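Local structure of mevalonate diphosphate decarboxylase (Legionella pneumophila, 3LTO) at residues L39-K44 with N99-S104; K44-P49 with G92-S97; R82-F87 with I123-L128; L177-V182 with V288-R293. The protein probably catalyses the ATP-dependent decarboxylation of mevalonate diphosphate to isopentenyl diphosphate, a step of isoprenoid lipid biosynthesis. All blocks are in the same frame, centred on the assembly; numbering follows the deposited sequence.

Contact 1: residues L39-K44 with N99-S104; sequences LLSSVK and NNFPHS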
# COMPACT_ATOMS: atom_id res chain seq x y z
N LEU A 39 -22.72 -16.15 3.48
CA LEU A 39 -23.05 -15.36 4.66
C LEU A 39 -22.99 -13.91 4.21
O LEU A 39 -21.94 -13.41 3.81
CB LEU A 39 -22.05 -15.63 5.79
CG LEU A 39 -21.92 -17.07 6.29
CD1 LEU A 39 -20.89 -17.14 7.42
CD2 LEU A 39 -23.27 -17.59 6.79
N LEU A 40 -24.13 -13.22 4.28
CA LEU A 40 -24.21 -11.84 3.82
C LEU A 40 -24.78 -10.84 4.82
O LEU A 40 -25.64 -11.17 5.63
CB LEU A 40 -25.08 -11.77 2.54
CG LEU A 40 -24.67 -12.51 1.27
CD1 LEU A 40 -25.85 -12.56 0.30
CD2 LEU A 40 -23.48 -11.82 0.62
N SER A 41 -24.29 -9.61 4.73
CA SER A 41 -24.79 -8.53 5.56
C SER A 41 -25.46 -7.62 4.55
O SER A 41 -25.02 -7.55 3.40
CB SER A 41 -23.64 -7.78 6.25
OG SER A 41 -23.26 -8.43 7.45
N SER A 42 -26.52 -6.95 4.96
CA SER A 42 -27.23 -6.06 4.05
C SER A 42 -27.43 -4.70 4.68
O SER A 42 -27.61 -4.59 5.89
CB SER A 42 -28.59 -6.66 3.69
OG SER A 42 -28.42 -7.85 2.93
N VAL A 43 -27.39 -3.67 3.85
CA VAL A 43 -27.60 -2.32 4.34
C VAL A 43 -28.54 -1.56 3.44
O VAL A 43 -28.34 -1.48 2.23
CB VAL A 43 -26.29 -1.53 4.45
CG1 VAL A 43 -26.59 -0.08 4.80
CG2 VAL A 43 -25.39 -2.15 5.50
N LYS A 44 -29.58 -1.00 4.03
CA LYS A 44 -30.53 -0.22 3.28
C LYS A 44 -30.40 1.21 3.77
O LYS A 44 -30.30 1.45 4.97
CB LYS A 44 -31.96 -0.74 3.52
CG LYS A 44 -33.05 0.09 2.85
CD LYS A 44 -34.41 -0.57 3.03
CE LYS A 44 -35.52 0.25 2.38
NZ LYS A 44 -36.86 -0.39 2.55
N ASN A 99 -28.40 -9.23 8.64
CA ASN A 99 -27.54 -10.35 8.25
C ASN A 99 -28.44 -11.50 7.85
O ASN A 99 -29.61 -11.54 8.24
CB ASN A 99 -26.67 -10.82 9.41
CG ASN A 99 -25.81 -9.72 9.98
OD1 ASN A 99 -25.06 -9.06 9.26
ND2 ASN A 99 -25.90 -9.52 11.29
N ASN A 100 -27.90 -12.45 7.09
CA ASN A 100 -28.70 -13.60 6.70
C ASN A 100 -28.34 -14.77 7.60
O ASN A 100 -28.78 -15.90 7.39
CB ASN A 100 -28.50 -13.95 5.23
CG ASN A 100 -27.13 -14.49 4.93
OD1 ASN A 100 -26.25 -14.50 5.79
ND2 ASN A 100 -26.94 -14.94 3.69
N PHE A 101 -27.52 -14.48 8.61
CA PHE A 101 -27.14 -15.49 9.58
C PHE A 101 -27.69 -15.12 10.95
O PHE A 101 -27.74 -13.94 11.31
CB PHE A 101 -25.61 -15.70 9.64
CG PHE A 101 -24.79 -14.46 9.49
CD1 PHE A 101 -24.68 -13.82 8.25
CD2 PHE A 101 -24.06 -13.96 10.56
CE1 PHE A 101 -23.84 -12.72 8.08
CE2 PHE A 101 -23.22 -12.85 10.40
CZ PHE A 101 -23.11 -12.23 9.16
N PRO A 102 -28.12 -16.12 11.72
CA PRO A 102 -28.69 -15.97 13.06
C PRO A 102 -27.85 -15.19 14.06
O PRO A 102 -26.62 -15.15 13.97
CB PRO A 102 -28.91 -17.41 13.51
CG PRO A 102 -27.78 -18.13 12.84
CD PRO A 102 -27.83 -17.54 11.45
N HIS A 103 -28.53 -14.58 15.02
CA HIS A 103 -27.86 -13.81 16.06
C HIS A 103 -27.25 -14.82 17.04
O HIS A 103 -26.13 -14.63 17.54
CB HIS A 103 -28.87 -12.92 16.78
CG HIS A 103 -28.26 -11.83 17.59
ND1 HIS A 103 -27.38 -12.07 18.62
CD2 HIS A 103 -28.39 -10.48 17.52
CE1 HIS A 103 -27.00 -10.93 19.15
NE2 HIS A 103 -27.60 -9.95 18.50
N SER A 104 -28.00 -15.89 17.29
CA SER A 104 -27.60 -16.95 18.20
C SER A 104 -26.28 -17.62 17.80
O SER A 104 -25.58 -18.16 18.65
CB SER A 104 -28.69 -18.02 18.26
OG SER A 104 -28.89 -18.60 16.97
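F101 lays its ring against L39 and the L40 carbonyl: ring atom CD1 lies 4.0 Å from L39 CB, and the two side chains cross at about a right angle. A chi1 of 37° holds F101 CG in the crowded position between backbone N and carbonyl carbon. A chi2 of -72° turns the ring about the CB-CG bond, and N99 CB stands over the centre of one face. A large flat phenyl suits this buried corner, where strand 31-47 changes direction. N100, exposed beside it, does polar work. Its backbone N donates to L40 O (3.0 Å), while its side-chain OD1 accepts from L40 N at 2.9 Å. That second N-H points well at OD1, although the donor stands above the amide plane. One asparagine thereby serves both backbone polar groups of L40, and its ND2 is tied to N38 O, which fixes the rotation of the amide. L40 O is further approached by N99 CA at 3.3 Å and by F101 CE1 at 3.4 Å. S41 and N99 form an antiparallel non-hydrogen-bonded pair with CA atoms only 4.3 Å apart; S41, small enough to be buried here, hydrogen-bonds through OG to S112 on helix 110-129. L107 and S112 also lie against F101. From P102 onward the chain enters a Pro-x-x-x-Gly-Leu-x-Ser-Ser sequence, the signature of the GHMP kinase superfamily, whose loop between strand and helix binds nucleotide phosphates in relatives and probably does so here.

Contact 2: residues K44-P49 with G92-S97; sequences KLEKLP and GFLIQS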
# COMPACT_ATOMS: atom_id res chain seq x y z
N LYS A 44 -29.58 -1.00 4.03
CA LYS A 44 -30.53 -0.22 3.28
C LYS A 44 -30.40 1.21 3.77
O LYS A 44 -30.30 1.45 4.97
CB LYS A 44 -31.96 -0.74 3.52
CG LYS A 44 -33.05 0.09 2.85
CD LYS A 44 -34.41 -0.57 3.03
CE LYS A 44 -35.52 0.25 2.38
NZ LYS A 44 -36.86 -0.39 2.55
N LEU A 45 -30.38 2.16 2.85
CA LEU A 45 -30.29 3.55 3.23
C LEU A 45 -31.50 4.30 2.73
O LEU A 45 -31.91 4.12 1.59
CB LEU A 45 -29.03 4.20 2.65
CG LEU A 45 -27.69 3.78 3.24
CD1 LEU A 45 -26.56 4.47 2.46
CD2 LEU A 45 -27.64 4.15 4.72
N GLU A 46 -32.07 5.12 3.60
CA GLU A 46 -33.22 5.94 3.26
C GLU A 46 -32.84 7.34 3.71
O GLU A 46 -32.42 7.54 4.85
CB GLU A 46 -34.48 5.49 4.00
CG GLU A 46 -34.83 4.02 3.80
CD GLU A 46 -36.22 3.67 4.31
OE1 GLU A 46 -36.56 4.05 5.45
OE2 GLU A 46 -36.97 3.01 3.57
N LYS A 47 -32.98 8.30 2.81
CA LYS A 47 -32.65 9.67 3.14
C LYS A 47 -33.60 10.21 4.22
O LYS A 47 -34.79 9.90 4.22
CB LYS A 47 -32.72 10.52 1.87
CG LYS A 47 -32.28 11.95 2.05
CD LYS A 47 -31.91 12.57 0.71
CE LYS A 47 -33.05 12.52 -0.29
NZ LYS A 47 -32.63 13.13 -1.58
N LEU A 48 -33.06 10.99 5.16
CA LEU A 48 -33.86 11.59 6.21
C LEU A 48 -33.85 13.10 5.98
O LEU A 48 -32.97 13.62 5.29
CB LEU A 48 -33.27 11.29 7.59
CG LEU A 48 -33.31 9.85 8.11
CD1 LEU A 48 -32.45 9.74 9.34
CD2 LEU A 48 -34.74 9.44 8.43
N PRO A 49 -34.84 13.82 6.53
CA PRO A 49 -34.93 15.28 6.37
C PRO A 49 -33.83 16.03 7.11
O PRO A 49 -33.39 17.10 6.67
CB PRO A 49 -36.31 15.62 6.93
CG PRO A 49 -37.08 14.33 6.77
CD PRO A 49 -36.06 13.30 7.17
N GLY A 92 -28.75 13.56 6.50
CA GLY A 92 -28.78 12.33 7.28
C GLY A 92 -29.45 11.17 6.58
O GLY A 92 -30.20 11.36 5.62
N PHE A 93 -29.20 9.97 7.08
CA PHE A 93 -29.78 8.76 6.51
C PHE A 93 -30.26 7.83 7.61
O PHE A 93 -29.69 7.81 8.71
CB PHE A 93 -28.72 7.99 5.70
CG PHE A 93 -28.39 8.61 4.37
CD1 PHE A 93 -29.16 8.34 3.25
CD2 PHE A 93 -27.29 9.46 4.25
CE1 PHE A 93 -28.85 8.91 2.01
CE2 PHE A 93 -26.97 10.05 3.02
CZ PHE A 93 -27.76 9.77 1.89
N LEU A 94 -31.32 7.08 7.32
CA LEU A 94 -31.82 6.09 8.25
C LEU A 94 -31.05 4.86 7.78
O LEU A 94 -31.11 4.51 6.60
CB LEU A 94 -33.32 5.87 8.08
CG LEU A 94 -33.92 4.65 8.82
CD1 LEU A 94 -33.68 4.78 10.31
CD2 LEU A 94 -35.41 4.55 8.54
N ILE A 95 -30.30 4.23 8.67
CA ILE A 95 -29.51 3.06 8.31
C ILE A 95 -30.16 1.79 8.85
O ILE A 95 -30.34 1.66 10.05
CB ILE A 95 -28.08 3.14 8.89
CG1 ILE A 95 -27.48 4.51 8.57
CG2 ILE A 95 -27.21 2.03 8.31
CD1 ILE A 95 -26.18 4.78 9.28
N GLN A 96 -30.51 0.88 7.96
CA GLN A 96 -31.11 -0.38 8.38
C GLN A 96 -30.21 -1.52 7.89
O GLN A 96 -30.16 -1.83 6.71
CB GLN A 96 -32.53 -0.50 7.82
CG GLN A 96 -33.53 0.41 8.53
CD GLN A 96 -34.92 0.34 7.94
OE1 GLN A 96 -35.91 0.61 8.62
NE2 GLN A 96 -35.00 -0.01 6.66
N SER A 97 -29.49 -2.11 8.84
CA SER A 97 -28.57 -3.21 8.55
C SER A 97 -29.18 -4.54 8.97
O SER A 97 -30.02 -4.60 9.87
CB SER A 97 -27.25 -2.98 9.29
OG SER A 97 -27.48 -2.87 10.69
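E46 and L94 sit opposite each other as a hydrogen-bonded antiparallel pair in the mixed sheet of the N-terminal domain, whose family belongs to the ribosomal protein S5-like clan. L94 N donates to E46 O at 2.7 Å, and E46 N returns a longer bond to L94 O. K44 and Q96 repeat the reciprocal pairing two residues along, and L48 N donates to G92 O at 2.9 Å. Side chains alternate between two faces. On the inner one, L45 CD2 touches I95 CG1 at 3.9 Å, the two side chains lying side by side; F93 joins them, its CD1 3.7 Å from K47 CA. Branched and aromatic residues fit this face because helices 71-87 and 110-129 cover it, with L80, K84 and L125 against F93. K44 and E46, on the other face, have long charged chains whose ends form a long, weak ion pair within the strand; L94 lies beside E46 there. Further out, D53 accepts from F93 N, and strand 54-55 bonds to the other edge of strand 93-99. A chi1 of -68° puts L48 CG 3.5 Å from L94 N, and chi2, 169°, sends CD1 to 3.4 Å from F93 C.

Contact 3: residues R82-F87 with I123-L128; sequences RLKEYF and IALSEL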
# COMPACT_ATOMS: atom_id res chain seq x y z
N ARG A 82 -18.10 9.55 7.47
CA ARG A 82 -16.84 9.52 6.76
C ARG A 82 -17.11 9.41 5.26
O ARG A 82 -16.50 10.13 4.46
CB ARG A 82 -16.01 8.31 7.23
CG ARG A 82 -14.77 7.99 6.39
CD ARG A 82 -13.98 6.80 6.97
NE ARG A 82 -13.63 7.05 8.37
CZ ARG A 82 -14.06 6.32 9.40
NH1 ARG A 82 -14.86 5.28 9.21
NH2 ARG A 82 -13.71 6.67 10.63
N LEU A 83 -18.03 8.53 4.89
CA LEU A 83 -18.35 8.35 3.48
C LEU A 83 -19.03 9.57 2.89
O LEU A 83 -18.75 9.97 1.76
CB LEU A 83 -19.22 7.09 3.29
CG LEU A 83 -18.51 5.79 3.71
CD1 LEU A 83 -19.45 4.61 3.56
CD2 LEU A 83 -17.26 5.59 2.87
N LYS A 84 -19.92 10.20 3.66
CA LYS A 84 -20.62 11.38 3.18
C LYS A 84 -19.64 12.53 2.95
O LYS A 84 -19.77 13.28 1.98
CB LYS A 84 -21.70 11.80 4.18
CG LYS A 84 -22.84 10.82 4.29
CD LYS A 84 -23.97 11.38 5.14
CE LYS A 84 -23.52 11.65 6.57
NZ LYS A 84 -24.67 12.08 7.40
N GLU A 85 -18.67 12.66 3.84
CA GLU A 85 -17.68 13.72 3.70
C GLU A 85 -16.80 13.45 2.48
O GLU A 85 -16.40 14.38 1.78
CB GLU A 85 -16.83 13.81 4.97
CG GLU A 85 -17.68 14.00 6.21
CD GLU A 85 -16.87 14.06 7.49
OE1 GLU A 85 -15.88 13.31 7.62
OE2 GLU A 85 -17.25 14.86 8.37
N TYR A 86 -16.52 12.18 2.20
CA TYR A 86 -15.70 11.84 1.05
C TYR A 86 -16.39 12.33 -0.23
O TYR A 86 -15.73 12.80 -1.16
CB TYR A 86 -15.50 10.32 0.98
CG TYR A 86 -14.79 9.83 -0.27
CD1 TYR A 86 -13.42 10.02 -0.44
CD2 TYR A 86 -15.49 9.19 -1.29
CE1 TYR A 86 -12.76 9.56 -1.60
CE2 TYR A 86 -14.85 8.73 -2.44
CZ TYR A 86 -13.49 8.92 -2.59
OH TYR A 86 -12.85 8.46 -3.73
N PHE A 87 -17.71 12.23 -0.27
CA PHE A 87 -18.49 12.68 -1.42
C PHE A 87 -18.92 14.14 -1.29
O PHE A 87 -19.51 14.69 -2.22
CB PHE A 87 -19.74 11.80 -1.59
CG PHE A 87 -19.48 10.47 -2.24
CD1 PHE A 87 -19.62 10.32 -3.61
CD2 PHE A 87 -19.12 9.37 -1.47
CE1 PHE A 87 -19.39 9.08 -4.22
CE2 PHE A 87 -18.89 8.13 -2.06
CZ PHE A 87 -19.03 7.99 -3.44
N ILE A 123 -23.11 3.92 -3.58
CA ILE A 123 -24.14 3.99 -4.60
C ILE A 123 -25.01 5.21 -4.33
O ILE A 123 -25.12 6.11 -5.18
CB ILE A 123 -25.00 2.72 -4.59
CG1 ILE A 123 -24.14 1.53 -5.03
CG2 ILE A 123 -26.21 2.88 -5.50
CD1 ILE A 123 -24.84 0.20 -4.95
N ALA A 124 -25.60 5.25 -3.15
CA ALA A 124 -26.46 6.36 -2.74
C ALA A 124 -25.80 7.73 -2.93
O ALA A 124 -26.38 8.61 -3.55
CB ALA A 124 -26.86 6.19 -1.29
N LEU A 125 -24.60 7.89 -2.39
CA LEU A 125 -23.90 9.16 -2.48
C LEU A 125 -23.47 9.53 -3.89
O LEU A 125 -23.39 10.72 -4.23
CB LEU A 125 -22.71 9.16 -1.51
CG LEU A 125 -23.17 9.04 -0.06
CD1 LEU A 125 -21.98 8.93 0.89
CD2 LEU A 125 -24.03 10.25 0.29
N SER A 126 -23.20 8.52 -4.70
CA SER A 126 -22.81 8.72 -6.09
C SER A 126 -23.98 9.35 -6.87
O SER A 126 -23.81 10.35 -7.56
CB SER A 126 -22.43 7.37 -6.71
OG SER A 126 -22.00 7.53 -8.05
N GLU A 127 -25.16 8.76 -6.74
CA GLU A 127 -26.34 9.26 -7.45
C GLU A 127 -26.84 10.60 -6.90
O GLU A 127 -27.38 11.42 -7.65
CB GLU A 127 -27.49 8.24 -7.39
CG GLU A 127 -27.13 6.86 -7.93
CD GLU A 127 -28.28 5.87 -7.82
OE1 GLU A 127 -29.24 6.17 -7.09
OE2 GLU A 127 -28.22 4.80 -8.45
N LEU A 128 -26.68 10.83 -5.60
CA LEU A 128 -27.14 12.07 -4.98
C LEU A 128 -26.26 13.28 -5.30
O LEU A 128 -26.76 14.40 -5.41
CB LEU A 128 -27.21 11.92 -3.46
CG LEU A 128 -28.47 11.22 -2.93
CD1 LEU A 128 -28.29 10.85 -1.47
CD2 LEU A 128 -29.67 12.15 -3.12
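With chi1 at -79°, F87 CG is anti to its own carbonyl carbon and lies 3.6 Å from L125 CB; L125 CG is likewise anti to its carbonyl carbon, and an extended chi2 then places CD1. The leucine methylene comes over one ring face, CB standing 3.7 Å from the F87 centroid and 18° off the ring normal, a CH-pi contact shifted toward the rim. On the opposite face Y86 CE2 lies, also off centre, and L83 O meets the ring edge. Past the phenyl, L125 CD1 reaches the neighbouring helical turn, 3.5 Å from L83 O and 3.6 Å from K84 CA. F87 CD2 is nearer this methyl, at 3.7 Å, than L83 CB or K84 CG. K84 offers only its aliphatic part here: its NZ leads away to a salt bridge with D53 and a hydrogen bond to G91 O. S126 N comes obliquely to 3.9 Å from F87 CE1, with S126 OG turned to K131 O. K131 NZ in turn binds F87 O, tying the last turn of helix 71-87 to the chain beyond helix 110-129. The axes of the two segments run in the same general direction, 28° apart and 10.0 Å at closest approach. Cohesion here comes from dispersion and CH-pi contact, so it depends on close fit rather than on directed bonds, while K84 NZ and S126 OG find their partners elsewhere.

Contact 4: residues L177-V182 with V288-R293; sequences LHQVIV and VHLLYR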
# COMPACT_ATOMS: atom_id res chain seq x y z
N LEU A 177 -16.39 -26.16 1.67
CA LEU A 177 -17.56 -26.36 2.51
C LEU A 177 -17.18 -25.70 3.84
O LEU A 177 -16.15 -26.04 4.42
CB LEU A 177 -17.85 -27.84 2.72
CG LEU A 177 -18.97 -28.13 3.74
CD1 LEU A 177 -20.28 -27.50 3.27
CD2 LEU A 177 -19.13 -29.64 3.90
N HIS A 178 -17.99 -24.77 4.30
CA HIS A 178 -17.71 -24.06 5.55
C HIS A 178 -18.71 -24.36 6.66
O HIS A 178 -19.91 -24.11 6.51
CB HIS A 178 -17.67 -22.54 5.28
CG HIS A 178 -17.72 -21.69 6.52
ND1 HIS A 178 -16.80 -21.80 7.54
CD2 HIS A 178 -18.54 -20.67 6.86
CE1 HIS A 178 -17.06 -20.89 8.46
NE2 HIS A 178 -18.11 -20.19 8.07
N GLN A 179 -18.22 -24.91 7.77
CA GLN A 179 -19.06 -25.23 8.92
C GLN A 179 -18.52 -24.54 10.17
O GLN A 179 -17.31 -24.37 10.33
CB GLN A 179 -19.10 -26.74 9.17
CG GLN A 179 -19.58 -27.57 7.99
CD GLN A 179 -19.59 -29.06 8.30
OE1 GLN A 179 -18.68 -29.58 8.94
NE2 GLN A 179 -20.62 -29.75 7.82
N VAL A 180 -19.44 -24.15 11.05
CA VAL A 180 -19.08 -23.48 12.29
C VAL A 180 -19.62 -24.21 13.51
O VAL A 180 -20.83 -24.43 13.64
CB VAL A 180 -19.62 -22.03 12.32
CG1 VAL A 180 -19.05 -21.30 13.53
CG2 VAL A 180 -19.28 -21.31 11.03
N ILE A 181 -18.72 -24.60 14.40
CA ILE A 181 -19.12 -25.26 15.63
C ILE A 181 -19.38 -24.14 16.61
O ILE A 181 -18.45 -23.47 17.08
CB ILE A 181 -18.02 -26.18 16.16
CG1 ILE A 181 -17.78 -27.32 15.16
CG2 ILE A 181 -18.41 -26.73 17.53
CD1 ILE A 181 -16.46 -28.02 15.34
N VAL A 182 -20.65 -23.91 16.91
CA VAL A 182 -21.05 -22.84 17.81
C VAL A 182 -20.89 -23.22 19.26
O VAL A 182 -21.58 -24.10 19.76
CB VAL A 182 -22.52 -22.46 17.57
CG1 VAL A 182 -22.89 -21.26 18.43
CG2 VAL A 182 -22.74 -22.18 16.10
N VAL A 288 -15.73 -22.33 16.47
CA VAL A 288 -14.64 -23.00 15.78
C VAL A 288 -15.06 -23.20 14.33
O VAL A 288 -16.12 -23.78 14.07
CB VAL A 288 -14.30 -24.36 16.42
CG1 VAL A 288 -13.25 -25.08 15.58
CG2 VAL A 288 -13.77 -24.16 17.84
N HIS A 289 -14.24 -22.73 13.40
CA HIS A 289 -14.53 -22.84 11.98
C HIS A 289 -13.85 -24.01 11.29
O HIS A 289 -12.65 -24.26 11.46
CB HIS A 289 -14.16 -21.55 11.26
CG HIS A 289 -14.92 -20.35 11.73
ND1 HIS A 289 -15.92 -19.76 10.98
CD2 HIS A 289 -14.87 -19.67 12.89
CE1 HIS A 289 -16.45 -18.77 11.67
NE2 HIS A 289 -15.84 -18.69 12.83
N LEU A 290 -14.64 -24.71 10.50
CA LEU A 290 -14.15 -25.83 9.73
C LEU A 290 -14.25 -25.46 8.25
O LEU A 290 -15.22 -24.83 7.83
CB LEU A 290 -15.00 -27.08 9.99
CG LEU A 290 -15.14 -27.63 11.41
CD1 LEU A 290 -15.85 -28.98 11.34
CD2 LEU A 290 -13.76 -27.79 12.06
N LEU A 291 -13.24 -25.85 7.48
CA LEU A 291 -13.20 -25.61 6.05
C LEU A 291 -12.81 -26.92 5.39
O LEU A 291 -11.79 -27.52 5.74
CB LEU A 291 -12.18 -24.52 5.70
CG LEU A 291 -12.60 -23.09 6.06
CD1 LEU A 291 -11.46 -22.13 5.79
CD2 LEU A 291 -13.83 -22.71 5.25
N TYR A 292 -13.65 -27.37 4.46
CA TYR A 292 -13.44 -28.63 3.75
C TYR A 292 -13.35 -28.36 2.26
O TYR A 292 -13.94 -27.39 1.77
CB TYR A 292 -14.62 -29.58 3.97
CG TYR A 292 -14.72 -30.20 5.34
CD1 TYR A 292 -13.99 -31.34 5.67
CD2 TYR A 292 -15.60 -29.69 6.30
CE1 TYR A 292 -14.12 -31.95 6.91
CE2 TYR A 292 -15.75 -30.30 7.54
CZ TYR A 292 -15.01 -31.42 7.84
OH TYR A 292 -15.16 -32.04 9.06
N ARG A 293 -12.63 -29.21 1.55
CA ARG A 293 -12.51 -29.09 0.11
C ARG A 293 -13.84 -29.53 -0.51
O ARG A 293 -14.60 -30.27 0.12
CB ARG A 293 -11.40 -30.01 -0.42
CG ARG A 293 -10.00 -29.57 -0.08
CD ARG A 293 -8.97 -30.45 -0.78
NE ARG A 293 -8.43 -31.47 0.12
CZ ARG A 293 -9.01 -32.64 0.36
NH1 ARG A 293 -10.14 -32.96 -0.24
NH2 ARG A 293 -8.47 -33.48 1.22
O HOH W 1 -17.56 -31.85 9.65
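L290 O is gripped from the opposite strand by Q179 N at 3.0 Å and, weakly, by the imidazole ND1 of H178 at 3.4 Å, with a C-H contact from H178 CA besides. These residues belong to the two central strands of the four-stranded antiparallel sheet of the C-terminal domain, which has the ferredoxin-like fold of the GHMP kinase superfamily. Reciprocal backbone bonds join L177 with Y292, Q179 with L290 and I181 with V288; L290 N donates to Q179 O at 2.7 Å. The face bearing the histidines is the more polar. H178 and H289 meet rim to rim with planes 6° apart and ring centroids 5.2 Å apart, while V180 CG1 stands over one face of H289 in a CH-pi contact, 4.2 Å from the centroid. V180 is compact enough to sit beside that ring, and L291 CD2 fills in against H178 CB. The other face is largely apolar: I181 CD1 packs on L290 CD1 at 4.2 Å, and beta-branched V288 and I181 suit the strand. Helices 258-274 and 297-308 cover it, bringing I263, L264, I267 and L308 against these residues. Q179 and Y292 keep a polar pair at this face. The Q179 amide stands nearly upright to the phenol, planes 88° apart, with OE1 at the ring edge 3.3 Å from Y292 CE2. A water bridges them, accepting from Y292 OH and donating to Q179 OE1 at 2.6 Å.

Overall arrangement
Contacts 1 to 3 belong to the N-terminal domain and contact 4 to the C-terminal one. Contacts 1 and 2 use successive parts of strand 31-47, share K44, and have centres about 18 Å apart; along the chain contact 2 is nested inside the loop closed by contact 1. Contact 3 crosses both in sequence and lies about 13 Å from contact 2, centre to centre, where F93 of the sheet also touches L128 of helix 110-129. Contact 4 closes later and sits about 35 Å from contact 2 between centres, yet it touches contact 1 through L39 with H178 and S104 with V182. Contact 1 therefore lies where the two domains meet, beside the probable phosphate-binding loop.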